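Local coordinates for water stress and hypersensitive response domain-containing protein (Archaeoglobus fulgidus DSM 4304, PDB 3BUT), which is of unknown function but is a beta-barrel protein with a late embryogenesis abundant (LEA_2, water stress and hypersensitive response) domain and may bind lipids, at the interface of chains A and B. Coordinates in Å, arbitrary orientation; residue numbers count along the deposited sequence, not the author numbering. Chains: chain A/B, Uncharacterized protein Af_0446.

The interface of chains A and B. Residues chain A 84, 88, 92, 126-127; chain B 8-10, 20.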
loop_
_atom_site.group_PDB
_atom_site.type_symbol
_atom_site.label_atom_id
_atom_site.label_comp_id
_atom_site.label_asym_id
_atom_site.label_seq_id
_atom_site.Cartn_x
_atom_site.Cartn_y
_atom_site.Cartn_z
ATOM N N TRP A 84 -4.737 -5.113 2.454
ATOM C CA TRP A 84 -3.585 -4.852 3.304
ATOM C C TRP A 84 -3.418 -5.861 4.440
ATOM O O TRP A 84 -2.302 -6.308 4.716
ATOM C CB TRP A 84 -3.605 -3.412 3.831
ATOM C CG TRP A 84 -2.443 -3.126 4.725
ATOM C CD1 TRP A 84 -2.484 -2.885 6.062
ATOM C CD2 TRP A 84 -1.055 -3.102 4.352
ATOM N NE1 TRP A 84 -1.212 -2.693 6.548
ATOM C CE2 TRP A 84 -0.317 -2.822 5.519
ATOM C CE3 TRP A 84 -0.366 -3.278 3.142
ATOM C CZ2 TRP A 84 1.075 -2.713 5.515
ATOM C CZ3 TRP A 84 1.017 -3.172 3.140
ATOM C CH2 TRP A 84 1.721 -2.895 4.319
ATOM N N ILE A 88 0.251 -8.424 4.800
ATOM C CA ILE A 88 1.106 -8.659 5.962
ATOM C C ILE A 88 0.880 -10.036 6.587
ATOM O O ILE A 88 1.838 -10.661 7.032
ATOM C CB ILE A 88 1.004 -7.547 7.023
ATOM C CG1 ILE A 88 -0.442 -7.320 7.439
ATOM C CG2 ILE A 88 1.633 -6.246 6.507
ATOM C CD1 ILE A 88 -0.547 -6.824 8.809
ATOM N N GLU A 92 4.135 -10.312 4.306
ATOM C CA GLU A 92 4.275 -9.245 3.306
ATOM C C GLU A 92 4.485 -9.771 1.883
ATOM O O GLU A 92 5.376 -9.320 1.171
ATOM C CB GLU A 92 5.347 -8.233 3.710
ATOM C CG GLU A 92 5.004 -7.408 4.936
ATOM C CD GLU A 92 6.160 -6.554 5.385
ATOM O OE1 GLU A 92 6.476 -5.568 4.686
ATOM O OE2 GLU A 92 6.747 -6.871 6.438
ATOM N N LEU A 126 9.070 -3.885 5.088
ATOM C CA LEU A 126 8.915 -2.537 5.634
ATOM C C LEU A 126 9.550 -2.322 7.003
ATOM O O LEU A 126 10.061 -1.236 7.286
ATOM C CB LEU A 126 7.435 -2.148 5.676
ATOM C CG LEU A 126 6.690 -2.144 4.342
ATOM C CD1 LEU A 126 5.222 -1.873 4.573
ATOM C CD2 LEU A 126 7.277 -1.124 3.385
ATOM N N LEU A 127 9.515 -3.350 7.845
ATOM C CA LEU A 127 10.041 -3.243 9.200
ATOM C C LEU A 127 11.445 -3.831 9.301
ATOM O O LEU A 127 12.432 -3.153 9.022
ATOM C CB LEU A 127 9.108 -3.929 10.204
ATOM C CG LEU A 127 7.597 -3.693 10.129
ATOM C CD1 LEU A 127 6.920 -4.521 11.184
ATOM C CD2 LEU A 127 7.228 -2.230 10.301
ATOM N N ALA B 8 10.947 -4.047 15.999
ATOM C CA ALA B 8 9.645 -3.723 15.431
ATOM C C ALA B 8 8.930 -4.978 14.961
ATOM O O ALA B 8 9.559 -5.918 14.471
ATOM C CB ALA B 8 9.794 -2.733 14.282
HETATM N N MSE B 9 7.613 -4.985 15.130
HETATM C CA MSE B 9 6.761 -6.053 14.625
HETATM C C MSE B 9 5.391 -5.479 14.309
HETATM O O MSE B 9 5.054 -4.389 14.770
HETATM C CB MSE B 9 6.641 -7.192 15.640
HETATM C CG MSE B 9 6.554 -6.737 17.072
HETATM SE SE MSE B 9 6.248 -8.208 18.280
HETATM C CE MSE B 9 7.292 -9.601 17.391
ATOM N N TRP B 10 4.612 -6.200 13.505
ATOM C CA TRP B 10 3.244 -5.788 13.220
ATOM C C TRP B 10 2.367 -6.087 14.428
ATOM O O TRP B 10 2.588 -7.066 15.138
ATOM C CB TRP B 10 2.693 -6.487 11.968
ATOM C CG TRP B 10 3.425 -6.130 10.701
ATOM C CD1 TRP B 10 4.292 -6.921 10.009
ATOM C CD2 TRP B 10 3.359 -4.891 9.990
ATOM N NE1 TRP B 10 4.765 -6.257 8.908
ATOM C CE2 TRP B 10 4.212 -5.006 8.873
ATOM C CE3 TRP B 10 2.663 -3.691 10.189
ATOM C CZ2 TRP B 10 4.388 -3.970 7.958
ATOM C CZ3 TRP B 10 2.835 -2.666 9.279
ATOM C CH2 TRP B 10 3.693 -2.812 8.177
ATOM N N ILE B 20 1.829 -0.719 14.340
ATOM C CA ILE B 20 3.200 -1.182 14.399
ATOM C C ILE B 20 3.576 -1.150 15.874
ATOM O O ILE B 20 3.254 -0.191 16.571
ATOM C CB ILE B 20 4.138 -0.291 13.556
ATOM C CG1 ILE B 20 3.692 -0.300 12.088
ATOM C CG2 ILE B 20 5.587 -0.765 13.668
ATOM C CD1 ILE B 20 4.305 0.803 11.227
#
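The indole of B:Trp10 is held between two aliphatic groups of chain A. A:Leu127 CD1 lies over one face, 3.5 Å from the centroid of the five-membered ring. On the opposite face sits A:Ile88 CG2, 3.7 Å from B:Trp10 CE2, near the bond the two rings share. At the indole edge, in the ring plane, is the carboxylate oxygen A:Glu92 OE2. B:Trp10 closes strand 3-10 of this LEA_2-family beta-barrel protein. The far rim of the six-membered ring meets A:Trp84, with CH2 of B:Trp10 3.7 Å from CZ2 of A:Trp84. A:Ile88 CG2 also sits over the rim of one A:Trp84 face, and A:Leu126 CD1 lies at that ring's edge.

B:Trp10 NE1 donates to A:Glu92 OE2 at 3.2 Å, nearly straight at 163°. The carboxylate stands at 89° to the indole, and the N-H reaches OE2 from above the carboxylate plane. A:Glu92 is extended beyond CG (chi2 173°), which carries its carboxylate out to the indole. The backbone N of A:Leu126 holds the other oxygen, OE1, through its syn lone pair at 3.1 Å. A leucine at B:Trp10 would probably leave A:Glu92 OE2 without its indole donor and open a gap between A:Ile88 and A:Leu127.

A:Leu127 CD2 turns to B:Ile20 CG2 at 4.0 Å. Its CD1 also packs on the backbone of selenomethionine B:Met9. The two-fold symmetric interface repeats this contact with chains exchanged, though the structure alone does not show that the dimer is biological.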